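Local atomic coordinates of SusD superfamily protein (Bacteroides vulgatus, PDB entry 3MYV), a protein that probably binds polysaccharides or their breakdown products at the bacterial outer membrane, as other members of the SusD family do. Residues 162-167 and 197-202; 169-174 and 193-198; 241-244 and 250-253; 313-318 and 327-332. All coordinates share one frame; numbering follows the deposited sequence.

Contact 1. Residues 162-167 and 197-202; sequences QAYDFI and ARIYLY. With EDO (1,2-ethanediol), chain I.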
loop_
_atom_site.group_PDB
_atom_site.type_symbol
_atom_site.label_atom_id
_atom_site.label_comp_id
_atom_site.label_asym_id
_atom_site.label_seq_id
_atom_site.Cartn_x
_atom_site.Cartn_y
_atom_site.Cartn_z
ATOM N N GLN A 162 -9.834 16.751 6.201
ATOM C CA GLN A 162 -10.506 16.211 7.402
ATOM C C GLN A 162 -10.141 14.757 7.694
ATOM O O GLN A 162 -9.949 14.379 8.866
ATOM C CB GLN A 162 -12.021 16.336 7.280
ATOM C CG GLN A 162 -12.502 17.782 7.471
ATOM C CD GLN A 162 -13.968 17.997 7.115
ATOM O OE1 GLN A 162 -14.513 17.398 6.178
ATOM N NE2 GLN A 162 -14.611 18.858 7.877
ATOM N N ALA A 163 -10.013 13.950 6.642
ATOM C CA ALA A 163 -9.629 12.534 6.813
ATOM C C ALA A 163 -8.198 12.391 7.338
ATOM O O ALA A 163 -7.941 11.644 8.292
ATOM C CB ALA A 163 -9.808 11.801 5.541
ATOM N N TYR A 164 -7.268 13.123 6.736
ATOM C CA TYR A 164 -5.881 13.139 7.244
ATOM C C TYR A 164 -5.760 13.588 8.698
ATOM O O TYR A 164 -5.011 12.974 9.490
ATOM C CB TYR A 164 -4.964 13.990 6.340
ATOM C CG TYR A 164 -4.370 13.222 5.163
ATOM C CD1 TYR A 164 -3.164 12.519 5.286
ATOM C CD2 TYR A 164 -5.011 13.209 3.919
ATOM C CE1 TYR A 164 -2.635 11.814 4.219
ATOM C CE2 TYR A 164 -4.475 12.525 2.841
ATOM C CZ TYR A 164 -3.286 11.834 2.998
ATOM O OH TYR A 164 -2.757 11.188 1.907
ATOM N N ASP A 165 -6.473 14.652 9.068
ATOM C CA ASP A 165 -6.454 15.117 10.455
ATOM C C ASP A 165 -6.804 13.968 11.413
ATOM O O ASP A 165 -6.091 13.706 12.391
ATOM C CB ASP A 165 -7.406 16.299 10.664
ATOM C CG ASP A 165 -6.929 17.584 9.984
ATOM O OD1 ASP A 165 -5.817 17.629 9.417
ATOM O OD2 ASP A 165 -7.686 18.565 10.017
ATOM N N PHE A 166 -7.869 13.246 11.085
ATOM C CA PHE A 166 -8.310 12.114 11.876
ATOM C C PHE A 166 -7.339 10.925 11.848
ATOM O O PHE A 166 -7.041 10.331 12.891
ATOM C CB PHE A 166 -9.689 11.623 11.392
ATOM C CG PHE A 166 -10.072 10.281 11.944
ATOM C CD1 PHE A 166 -10.456 10.157 13.269
ATOM C CD2 PHE A 166 -10.061 9.162 11.144
ATOM C CE1 PHE A 166 -10.781 8.926 13.807
ATOM C CE2 PHE A 166 -10.419 7.915 11.665
ATOM C CZ PHE A 166 -10.780 7.803 12.989
ATOM N N ILE A 167 -6.897 10.554 10.656
ATOM C CA ILE A 167 -5.973 9.441 10.473
ATOM C C ILE A 167 -4.683 9.646 11.281
ATOM O O ILE A 167 -4.212 8.737 11.980
ATOM C CB ILE A 167 -5.655 9.244 8.954
ATOM C CG1 ILE A 167 -6.872 8.677 8.223
ATOM C CG2 ILE A 167 -4.464 8.328 8.756
ATOM C CD1 ILE A 167 -6.911 9.046 6.688
ATOM N N ALA A 197 4.728 7.210 9.315
ATOM C CA ALA A 197 5.756 7.938 8.552
ATOM C C ALA A 197 5.286 8.108 7.110
ATOM O O ALA A 197 5.456 9.189 6.540
ATOM C CB ALA A 197 7.100 7.239 8.600
ATOM N N ARG A 198 4.703 7.055 6.525
ATOM C CA ARG A 198 4.150 7.160 5.155
ATOM C C ARG A 198 3.077 8.232 5.091
ATOM O O ARG A 198 3.059 9.064 4.164
ATOM C CB ARG A 198 3.606 5.802 4.685
ATOM C CG ARG A 198 2.974 5.778 3.310
ATOM C CD ARG A 198 2.031 4.605 3.174
ATOM N NE ARG A 198 2.760 3.335 3.067
ATOM C CZ ARG A 198 2.177 2.149 2.960
ATOM N NH1 ARG A 198 0.848 2.051 2.975
ATOM N NH2 ARG A 198 2.918 1.054 2.857
ATOM N N ILE A 199 2.153 8.206 6.060
ATOM C CA ILE A 199 1.028 9.126 6.026
ATOM C C ILE A 199 1.505 10.572 6.219
ATOM O O ILE A 199 1.017 11.485 5.532
ATOM C CB ILE A 199 -0.108 8.681 7.012
ATOM C CG1 ILE A 199 -0.784 7.403 6.468
ATOM C CG2 ILE A 199 -1.182 9.783 7.205
ATOM C CD1 ILE A 199 -1.648 6.645 7.512
ATOM N N TYR A 200 2.452 10.791 7.133
ATOM C CA TYR A 200 3.061 12.130 7.267
ATOM C C TYR A 200 3.587 12.608 5.904
ATOM O O TYR A 200 3.335 13.739 5.484
ATOM C CB TYR A 200 4.233 12.129 8.250
ATOM C CG TYR A 200 3.920 12.133 9.729
ATOM C CD1 TYR A 200 2.866 12.877 10.265
ATOM C CD2 TYR A 200 4.716 11.388 10.610
ATOM C CE1 TYR A 200 2.625 12.878 11.644
ATOM C CE2 TYR A 200 4.479 11.379 11.940
ATOM C CZ TYR A 200 3.435 12.121 12.466
ATOM O OH TYR A 200 3.230 12.072 13.831
ATOM N N LEU A 201 4.255 11.724 5.181
ATOM C CA LEU A 201 4.838 12.058 3.866
ATOM C C LEU A 201 3.772 12.410 2.843
ATOM O O LEU A 201 3.869 13.438 2.144
ATOM C CB LEU A 201 5.711 10.882 3.359
ATOM C CG LEU A 201 6.530 11.101 2.080
ATOM C CD1 LEU A 201 7.725 11.996 2.396
ATOM C CD2 LEU A 201 7.000 9.763 1.421
ATOM N N TYR A 202 2.732 11.581 2.772
ATOM C CA TYR A 202 1.590 11.864 1.926
ATOM C C TYR A 202 0.905 13.186 2.300
ATOM O O TYR A 202 0.315 13.833 1.448
ATOM C CB TYR A 202 0.560 10.753 1.994
ATOM C CG TYR A 202 0.770 9.559 1.071
ATOM C CD1 TYR A 202 1.885 8.740 1.190
ATOM C CD2 TYR A 202 -0.191 9.223 0.132
ATOM C CE1 TYR A 202 2.049 7.643 0.369
ATOM C CE2 TYR A 202 -0.051 8.109 -0.670
ATOM C CZ TYR A 202 1.067 7.330 -0.545
ATOM O OH TYR A 202 1.217 6.250 -1.361
HETATM C C1 EDO I . 0.052 -1.040 -0.326
HETATM O O1 EDO I . 0.420 0.057 -1.153
HETATM C C2 EDO I . 0.484 -0.795 1.123
HETATM O O2 EDO I . -0.488 0.022 1.860
#

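Contact 2. Residues 169-174 and 193-198; sequences ETLEEA and RALLAR. With EDO (1,2-ethanediol), chain I.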
loop_
_atom_site.group_PDB
_atom_site.type_symbol
_atom_site.label_atom_id
_atom_site.label_comp_id
_atom_site.label_asym_id
_atom_site.label_seq_id
_atom_site.Cartn_x
_atom_site.Cartn_y
_atom_site.Cartn_z
ATOM N N GLU A 169 -4.004 11.738 13.921
ATOM C CA GLU A 169 -4.287 11.778 15.365
ATOM C C GLU A 169 -4.539 10.378 15.900
ATOM O O GLU A 169 -4.088 10.025 16.989
ATOM C CB GLU A 169 -5.512 12.636 15.669
ATOM C CG GLU A 169 -5.227 14.084 15.926
ATOM C CD GLU A 169 -6.495 14.893 16.259
ATOM O OE1 GLU A 169 -7.440 14.340 16.889
ATOM O OE2 GLU A 169 -6.533 16.084 15.869
ATOM N N THR A 170 -5.300 9.609 15.139
ATOM C CA THR A 170 -5.602 8.232 15.495
ATOM C C THR A 170 -4.344 7.372 15.583
ATOM O O THR A 170 -4.132 6.644 16.558
ATOM C CB THR A 170 -6.576 7.640 14.482
ATOM O OG1 THR A 170 -7.788 8.375 14.552
ATOM C CG2 THR A 170 -6.847 6.182 14.790
ATOM N N LEU A 171 -3.498 7.465 14.567
ATOM C CA LEU A 171 -2.302 6.654 14.523
ATOM C C LEU A 171 -1.254 7.136 15.544
ATOM O O LEU A 171 -0.620 6.309 16.176
ATOM C CB LEU A 171 -1.785 6.621 13.078
ATOM C CG LEU A 171 -0.964 5.473 12.533
ATOM C CD1 LEU A 171 -1.412 4.098 12.982
ATOM C CD2 LEU A 171 -0.967 5.658 11.009
ATOM N N GLU A 172 -1.125 8.451 15.774
ATOM C CA GLU A 172 -0.221 8.954 16.808
ATOM C C GLU A 172 -0.626 8.375 18.179
ATOM O O GLU A 172 0.223 7.894 18.929
ATOM C CB GLU A 172 -0.189 10.500 16.834
ATOM C CG GLU A 172 0.457 11.097 15.593
ATOM C CD GLU A 172 0.301 12.617 15.505
ATOM O OE1 GLU A 172 -0.619 13.172 16.135
ATOM O OE2 GLU A 172 1.095 13.256 14.785
ATOM N N GLU A 173 -1.925 8.356 18.472
ATOM C CA GLU A 173 -2.391 7.749 19.713
ATOM C C GLU A 173 -2.192 6.220 19.737
ATOM O O GLU A 173 -1.732 5.669 20.752
ATOM C CB GLU A 173 -3.834 8.142 20.015
ATOM C CG GLU A 173 -4.301 7.597 21.333
ATOM C CD GLU A 173 -5.728 7.946 21.689
ATOM O OE1 GLU A 173 -6.364 8.763 20.972
ATOM O OE2 GLU A 173 -6.199 7.383 22.700
ATOM N N ALA A 174 -2.520 5.549 18.639
ATOM C CA ALA A 174 -2.356 4.091 18.520
ATOM C C ALA A 174 -0.940 3.646 18.891
ATOM O O ALA A 174 -0.743 2.687 19.664
ATOM C CB ALA A 174 -2.704 3.615 17.096
ATOM N N ARG A 193 4.120 2.726 13.343
ATOM C CA ARG A 193 5.021 3.864 13.122
ATOM C C ARG A 193 5.456 3.949 11.652
ATOM O O ARG A 193 5.544 5.037 11.103
ATOM C CB ARG A 193 6.262 3.783 14.038
ATOM C CG ARG A 193 5.918 3.837 15.546
ATOM C CD ARG A 193 7.121 3.443 16.385
ATOM N NE ARG A 193 8.171 4.452 16.335
ATOM C CZ ARG A 193 9.444 4.232 16.627
ATOM N NH1 ARG A 193 9.889 2.997 16.914
ATOM N NH2 ARG A 193 10.287 5.244 16.610
ATOM N N ALA A 194 5.696 2.808 11.006
ATOM C CA ALA A 194 6.058 2.823 9.593
ATOM C C ALA A 194 4.907 3.439 8.771
ATOM O O ALA A 194 5.134 4.279 7.892
ATOM C CB ALA A 194 6.424 1.397 9.098
ATOM N N LEU A 195 3.669 3.031 9.072
ATOM C CA LEU A 195 2.501 3.536 8.357
ATOM C C LEU A 195 2.346 5.059 8.583
ATOM O O LEU A 195 2.077 5.818 7.639
ATOM C CB LEU A 195 1.233 2.776 8.799
ATOM C CG LEU A 195 -0.103 3.188 8.190
ATOM C CD1 LEU A 195 -0.084 3.146 6.675
ATOM C CD2 LEU A 195 -1.269 2.339 8.739
ATOM N N LEU A 196 2.522 5.480 9.829
ATOM C CA LEU A 196 2.449 6.905 10.206
ATOM C C LEU A 196 3.499 7.741 9.465
ATOM O O LEU A 196 3.216 8.871 9.054
ATOM C CB LEU A 196 2.620 7.059 11.724
ATOM C CG LEU A 196 2.492 8.475 12.304
ATOM C CD1 LEU A 196 1.166 9.097 11.861
ATOM C CD2 LEU A 196 2.639 8.516 13.822
ATOM N N ALA A 197 4.728 7.210 9.315
ATOM C CA ALA A 197 5.756 7.938 8.552
ATOM C C ALA A 197 5.286 8.108 7.110
ATOM O O ALA A 197 5.456 9.189 6.540
ATOM C CB ALA A 197 7.100 7.239 8.600
ATOM N N ARG A 198 4.703 7.055 6.525
ATOM C CA ARG A 198 4.150 7.160 5.155
ATOM C C ARG A 198 3.077 8.232 5.091
ATOM O O ARG A 198 3.059 9.064 4.164
ATOM C CB ARG A 198 3.606 5.802 4.685
ATOM C CG ARG A 198 2.974 5.778 3.310
ATOM C CD ARG A 198 2.031 4.605 3.174
ATOM N NE ARG A 198 2.760 3.335 3.067
ATOM C CZ ARG A 198 2.177 2.149 2.960
ATOM N NH1 ARG A 198 0.848 2.051 2.975
ATOM N NH2 ARG A 198 2.918 1.054 2.857
HETATM C C1 EDO I . 0.052 -1.040 -0.326
HETATM O O1 EDO I . 0.420 0.057 -1.153
HETATM C C2 EDO I . 0.484 -0.795 1.123
HETATM O O2 EDO I . -0.488 0.022 1.860
#

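Contact 3. Residues 241-244 and 250-253; sequences EAKF and FEIA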
loop_
_atom_site.group_PDB
_atom_site.type_symbol
_atom_site.label_atom_id
_atom_site.label_comp_id
_atom_site.label_asym_id
_atom_site.label_seq_id
_atom_site.Cartn_x
_atom_site.Cartn_y
_atom_site.Cartn_z
ATOM N N GLU A 241 8.965 -19.677 1.330
ATOM C CA GLU A 241 9.742 -20.340 2.368
ATOM C C GLU A 241 10.395 -19.351 3.318
ATOM O O GLU A 241 11.096 -19.763 4.216
ATOM C CB GLU A 241 10.807 -21.251 1.733
ATOM C CG GLU A 241 10.215 -22.264 0.758
ATOM C CD GLU A 241 11.216 -23.310 0.280
ATOM O OE1 GLU A 241 12.253 -22.938 -0.303
ATOM O OE2 GLU A 241 10.938 -24.508 0.474
ATOM N N ALA A 242 10.186 -18.046 3.130
ATOM C CA ALA A 242 10.817 -17.043 3.973
ATOM C C ALA A 242 9.802 -15.998 4.440
ATOM O O ALA A 242 10.095 -14.814 4.454
ATOM C CB ALA A 242 11.974 -16.394 3.226
ATOM N N LYS A 243 8.621 -16.451 4.880
ATOM C CA LYS A 243 7.556 -15.527 5.258
ATOM C C LYS A 243 7.939 -14.745 6.520
ATOM O O LYS A 243 8.745 -15.200 7.339
ATOM C CB LYS A 243 6.224 -16.267 5.456
ATOM C CG LYS A 243 5.682 -16.860 4.163
ATOM C CD LYS A 243 4.375 -17.602 4.384
ATOM C CE LYS A 243 3.548 -17.755 3.078
ATOM N NZ LYS A 243 2.093 -18.193 3.308
ATOM N N PHE A 244 7.369 -13.553 6.642
ATOM C CA PHE A 244 7.627 -12.692 7.790
ATOM C C PHE A 244 9.113 -12.451 7.958
ATOM O O PHE A 244 9.641 -12.581 9.058
ATOM C CB PHE A 244 6.980 -13.285 9.049
ATOM C CG PHE A 244 5.544 -13.689 8.842
ATOM C CD1 PHE A 244 4.553 -12.719 8.626
ATOM C CD2 PHE A 244 5.185 -15.020 8.794
ATOM C CE1 PHE A 244 3.235 -13.090 8.392
ATOM C CE2 PHE A 244 3.863 -15.386 8.555
ATOM C CZ PHE A 244 2.895 -14.430 8.369
ATOM N N PHE A 250 4.559 -5.650 8.544
ATOM C CA PHE A 250 3.188 -6.124 8.361
ATOM C C PHE A 250 3.064 -6.780 7.007
ATOM O O PHE A 250 3.317 -6.129 5.984
ATOM C CB PHE A 250 2.213 -4.931 8.464
ATOM C CG PHE A 250 0.759 -5.285 8.231
ATOM C CD1 PHE A 250 0.228 -6.519 8.639
ATOM C CD2 PHE A 250 -0.073 -4.384 7.620
ATOM C CE1 PHE A 250 -1.105 -6.834 8.411
ATOM C CE2 PHE A 250 -1.414 -4.692 7.394
ATOM C CZ PHE A 250 -1.908 -5.938 7.782
ATOM N N GLU A 251 2.669 -8.055 6.978
ATOM C CA GLU A 251 2.258 -8.679 5.719
ATOM C C GLU A 251 0.986 -9.470 5.963
ATOM O O GLU A 251 0.768 -9.952 7.076
ATOM C CB GLU A 251 3.357 -9.559 5.118
ATOM C CG GLU A 251 3.729 -10.784 5.937
ATOM C CD GLU A 251 5.011 -11.434 5.464
ATOM O OE1 GLU A 251 6.060 -10.753 5.470
ATOM O OE2 GLU A 251 4.982 -12.644 5.117
ATOM N N ILE A 252 0.187 -9.647 4.915
ATOM C CA ILE A 252 -1.056 -10.443 4.982
ATOM C C ILE A 252 -0.709 -11.940 4.999
ATOM O O ILE A 252 0.005 -12.450 4.115
ATOM C CB ILE A 252 -1.995 -10.129 3.766
ATOM C CG1 ILE A 252 -2.307 -8.633 3.669
ATOM C CG2 ILE A 252 -3.288 -10.973 3.811
ATOM C CD1 ILE A 252 -3.081 -8.057 4.909
ATOM N N ALA A 253 -1.217 -12.658 5.992
ATOM C CA ALA A 253 -0.910 -14.079 6.113
ATOM C C ALA A 253 -1.861 -14.866 5.199
ATOM O O ALA A 253 -3.085 -14.778 5.316
ATOM C CB ALA A 253 -1.040 -14.564 7.563
#

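Contact 4. Residues 313-318 and 327-332; sequences YKLRGT and CNNVVL. With EDO (1,2-ethanediol), chain E.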
loop_
_atom_site.group_PDB
_atom_site.type_symbol
_atom_site.label_atom_id
_atom_site.label_comp_id
_atom_site.label_asym_id
_atom_site.label_seq_id
_atom_site.Cartn_x
_atom_site.Cartn_y
_atom_site.Cartn_z
ATOM N N TYR A 313 8.258 -11.771 -10.981
ATOM C CA TYR A 313 8.283 -12.915 -10.129
ATOM C C TYR A 313 8.791 -12.524 -8.734
ATOM O O TYR A 313 9.829 -12.979 -8.232
ATOM C CB TYR A 313 9.107 -14.003 -10.801
ATOM C CG TYR A 313 8.979 -15.360 -10.169
ATOM C CD1 TYR A 313 7.798 -15.751 -9.514
ATOM C CD2 TYR A 313 10.010 -16.279 -10.258
ATOM C CE1 TYR A 313 7.668 -17.000 -8.978
ATOM C CE2 TYR A 313 9.889 -17.560 -9.683
ATOM C CZ TYR A 313 8.721 -17.893 -9.048
ATOM O OH TYR A 313 8.583 -19.149 -8.504
ATOM N N LYS A 314 8.004 -11.668 -8.103
ATOM C CA LYS A 314 8.279 -11.193 -6.767
ATOM C C LYS A 314 7.551 -12.021 -5.707
ATOM O O LYS A 314 7.999 -12.076 -4.571
ATOM C CB LYS A 314 7.955 -9.690 -6.658
ATOM C CG LYS A 314 8.134 -9.121 -5.277
ATOM C CD LYS A 314 7.988 -7.608 -5.246
ATOM C CE LYS A 314 9.288 -6.880 -5.332
ATOM N NZ LYS A 314 9.208 -5.342 -5.210
ATOM N N LEU A 315 6.450 -12.680 -6.062
ATOM C CA LEU A 315 5.782 -13.555 -5.127
ATOM C C LEU A 315 6.141 -14.983 -5.526
ATOM O O LEU A 315 5.528 -15.598 -6.428
ATOM C CB LEU A 315 4.261 -13.286 -5.139
ATOM C CG LEU A 315 3.906 -11.848 -4.682
ATOM C CD1 LEU A 315 3.752 -10.837 -5.879
ATOM C CD2 LEU A 315 2.644 -11.831 -3.872
ATOM N N ARG A 316 7.159 -15.502 -4.855
ATOM C CA ARG A 316 7.888 -16.649 -5.369
ATOM C C ARG A 316 7.456 -17.934 -4.646
ATOM O O ARG A 316 7.521 -18.025 -3.428
ATOM C CB ARG A 316 9.402 -16.414 -5.209
ATOM C CG ARG A 316 9.917 -15.171 -5.960
ATOM C CD ARG A 316 11.435 -14.947 -5.794
ATOM N NE ARG A 316 12.246 -15.890 -6.563
ATOM C CZ ARG A 316 12.616 -15.724 -7.834
ATOM N NH1 ARG A 316 12.248 -14.636 -8.532
ATOM N NH2 ARG A 316 13.387 -16.651 -8.416
ATOM N N GLY A 317 7.044 -18.932 -5.410
ATOM C CA GLY A 317 6.702 -20.228 -4.848
ATOM C C GLY A 317 7.941 -21.099 -4.842
ATOM O O GLY A 317 9.031 -20.622 -5.111
ATOM N N THR A 318 7.763 -22.377 -4.538
ATOM C CA THR A 318 8.866 -23.341 -4.546
ATOM C C THR A 318 9.219 -23.882 -5.927
ATOM O O THR A 318 10.274 -24.485 -6.077
ATOM C CB THR A 318 8.552 -24.522 -3.632
ATOM O OG1 THR A 318 7.386 -25.191 -4.124
ATOM C CG2 THR A 318 8.285 -24.035 -2.205
ATOM N N CYS A 327 1.061 -17.175 -1.329
ATOM C CA CYS A 327 1.951 -16.026 -1.080
ATOM C C CYS A 327 1.298 -14.980 -0.196
ATOM O O CYS A 327 0.149 -14.622 -0.418
ATOM C CB CYS A 327 2.365 -15.344 -2.375
ATOM S SG CYS A 327 3.449 -16.370 -3.406
ATOM N N ASN A 328 2.064 -14.487 0.773
ATOM C CA ASN A 328 1.715 -13.362 1.619
ATOM C C ASN A 328 1.992 -12.044 0.870
ATOM O O ASN A 328 2.948 -11.948 0.099
ATOM C CB ASN A 328 2.552 -13.404 2.907
ATOM C CG ASN A 328 2.185 -14.548 3.834
ATOM O OD1 ASN A 328 1.409 -15.448 3.470
ATOM N ND2 ASN A 328 2.736 -14.512 5.070
ATOM N N ASN A 329 1.168 -11.033 1.082
ATOM C CA ASN A 329 1.382 -9.738 0.455
ATOM C C ASN A 329 1.916 -8.782 1.502
ATOM O O ASN A 329 1.288 -8.547 2.549
ATOM C CB ASN A 329 0.086 -9.193 -0.130
ATOM C CG ASN A 329 -0.503 -10.092 -1.202
ATOM O OD1 ASN A 329 0.220 -10.798 -1.927
ATOM N ND2 ASN A 329 -1.827 -10.070 -1.313
ATOM N N VAL A 330 3.117 -8.294 1.260
ATOM C CA VAL A 330 3.751 -7.291 2.115
ATOM C C VAL A 330 2.983 -5.990 2.048
ATOM O O VAL A 330 2.663 -5.527 0.956
ATOM C CB VAL A 330 5.170 -6.966 1.642
ATOM C CG1 VAL A 330 5.721 -5.740 2.406
ATOM C CG2 VAL A 330 6.054 -8.144 1.825
ATOM N N VAL A 331 2.720 -5.379 3.208
ATOM C CA VAL A 331 2.040 -4.095 3.302
ATOM C C VAL A 331 2.984 -2.987 3.812
ATOM O O VAL A 331 2.961 -1.874 3.303
ATOM C CB VAL A 331 0.805 -4.236 4.216
ATOM C CG1 VAL A 331 0.049 -2.888 4.397
ATOM C CG2 VAL A 331 -0.189 -5.295 3.667
ATOM N N LEU A 332 3.795 -3.301 4.822
ATOM C CA LEU A 332 4.775 -2.381 5.389
ATOM C C LEU A 332 6.078 -3.117 5.646
ATOM O O LEU A 332 6.127 -4.057 6.451
ATOM C CB LEU A 332 4.233 -1.791 6.698
ATOM C CG LEU A 332 2.957 -0.960 6.637
ATOM C CD1 LEU A 332 2.221 -1.003 8.015
ATOM C CD2 LEU A 332 3.289 0.477 6.215
HETATM C C1 EDO E . 2.789 -7.201 -2.427
HETATM O O1 EDO E . 3.225 -6.052 -1.671
HETATM C C2 EDO E . 3.945 -8.164 -2.632
HETATM O O2 EDO E . 4.235 -8.857 -1.409
#

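Contact 1. Residues 162-167 and 197-202
Arg198 NH1 makes the shortest polar bond here, donating to O2 of a bound 1,2-ethanediol at 2.7 Å with an N-H...O angle of 147°. The oxygen lies at the edge of the guanidinium, near its plane, and the diol, probably from the crystallisation liquor, is also hydrogen-bonded by Tyr33 and Arg126. The rest of the charged group is tied by a salt bridge from NE to Glu336 and a bond from NH2 to the Val331 carbonyl, so all three guanidinium nitrogens have partners outside residues 162-167.

Between the helices the contact is apolar. Tyr164 reaches across with its ring: OH ends 3.3 Å from Tyr202 CB, which sits at the ring edge, while CD1 lies 3.9 Å from Ile199 CG2 in an oblique approach. One helical turn on, Ile167 CG2 meets Ile199 CD1 at 3.5 Å, the two side chains crossing at about a right angle. Ile199 serves both partners: with CG1 beside the backbone N (chi1 -70°), CG2 is left anti to that N and meets the tyrosine, while CG1 carries CD1 to Ile167. Were Tyr164 an alanine, Ile199 CG2 and Tyr202 CB would probably lose their cover and a gap would open between the helices.

The short axes run antiparallel at 152° and approach to 11.0 Å, the spacing that this bridging ring spans. Helix 160-177 and helix 189-202 thus form a hairpin, consistent with the TPR-like helical fold of SusD proteins, and Phe122 of helix 103-128 packs against Tyr164, Ile199 and Tyr202.

Contact 2. Residues 169-174 and 193-198
Leu171 and Leu196 are the closest pair between 169-174 and 193-198, their CA atoms 6.4 Å apart. The short axes of the two segments approach to 9.8 Å and run nearly antiparallel, with a signed crossing angle of -152°. At this spacing aliphatic side chains can fill the interface, and Leu171 and Leu196 do much of the filling. Leu171 CG is turned away from the backbone N (chi1 -153°), which carries CD2 onto the opposing helix. There the methyl lies 3.7 Å from Leu196 N and 3.8 Å from Leu195 CG, so it rests on backbone and side chain of two consecutive residues. Leu196 answers from the other direction: the two leucines slide past each other in opposite senses, bringing Leu196 CD1 to 4.0 Å from Leu171 CB.

The arrangement is that of a helical hairpin, with helices 160-177 and 189-202 as its arms, in line with the TPR-like helical region of the SusD family.

At the margin Glu172 contributes its aliphatic part, CG meeting Leu196 CD2 at 3.8 Å with the side chains crossing at about a right angle. Its chain is extended beyond CG, and OE2 is hydrogen-bonded to Tyr200 OH, one turn further along the second helix. Beyond this pair of helices, Leu195 also touches Leu119 of helix 103-128 and Leu332 of strand 329-333, and Leu196 meets Leu212 of helix 206-223.

Contact 3. Residues 241-244 and 250-253
Phe244 and Glu251 supply the hydrogen bond of this contact: Phe244 N donates to Glu251 OE2 at 3.0 Å, with an N-H...O angle of 157°. The donor approaches from above the carboxylate, 45° out of its plane. Glu251 CG sits between its own backbone N and carbonyl carbon, and the chain runs on extended from there, reaching the carboxylate to Phe244 N. Asn328 ND2 gives OE2 a second bond and Ser248 OG pairs with OE1, so both oxygens of this buried group have partners. Lys243 NZ, 6.5 Å from OE2, makes no ion pair with it; its bonds go to Glu326 O and Asn328 OD1, although its charge probably helps to stabilise the carboxylate.

The second kind of interaction is van der Waals contact of the same glutamate with one face of the phenyl ring. Glu251 CG lies 3.4 Å from Phe244 CE1, and OE2 stands 3.5 Å above that face, toward the rim. Ring and carboxylate planes are 28° apart. With an alanine in place of Glu251, Phe244 N would probably lose its acceptor and the ring the group that covers this face.

Apolar contact is slight: Phe244 CZ meets Ala253 CB at 4.0 Å, edge-on.

The glutamate thus fastens the loop after helix 206-223 onto strand 248-252. Phe250 and Ile252, whose CB atoms point away from this loop, pack against strand 329-333, the antiparallel partner, while Asn254, which follows Ala253, belongs to the sodium site.

Contact 4. Residues 313-318 and 327-332
Leu315 lies against Cys327 and Asn329, and its side chain can be traced from root to tip. CB comes first, 3.6 Å from Cys327 SG. CG stands opposite the carbonyl carbon, beside the backbone N, which sends CD2 toward the second segment; chi2 of 94° departs from a staggered value and brings CD2 alongside Cys327 CB at 3.8 Å. The same methyl ends 3.3 Å from Asn329 OD1, the two side chains crossing at about a right angle. That amide is held from its other atom, ND2 bonding to the Tyr33 carbonyl. Trp265 of helix 265-268 touches both Leu315 and Asn329.

The loop 313-318 is braced from within. Arg316 NH1 donates to Tyr313 O at 2.9 Å, in the carbonyl plane though tilted from the guanidinium plane, while Arg316 CG lies over the centre of the Tyr313 ring.

Along the other segment, Val330 holds a 1,2-ethanediol by its backbone: N donates to O2 at 2.9 Å with an angle of 162°, and O1 donates to the Val330 carbonyl at 2.7 Å. Val331 and Leu332 then form a classic beta bulge opposite Phe250, where the chain turns a corner.

Chemically, the contact between the segments is sulfur, methyl and methylene packing, with the amide oxygen of Asn329 at its border. It therefore depends on shape rather than on directed bonds, and direction comes from outside: Cys327 O accepts from Asn254, a residue of the sodium site, and Asn329 bonds backbone to backbone with Ile252.

From the N terminus, helix 160-177 turns back as helix 189-202, and contacts 1 and 2 close this hairpin at successive levels. Contact 2 lies within the span of contact 1, their second segments overlapping at Ala197 and Arg198, and their centres are 8 Å apart. Contact 3 follows in series, closing a short loop onto strand 248-252; contact 4 closes another ahead of strand 329-333. These two neither nest nor cross along the chain, yet their strands pair antiparallel, Ile252 N lying 2.8 Å from Asn329 O. Arg198 and Leu195 reach Val331 and Leu332, tying the helical hairpin to the small sheet near the sodium site.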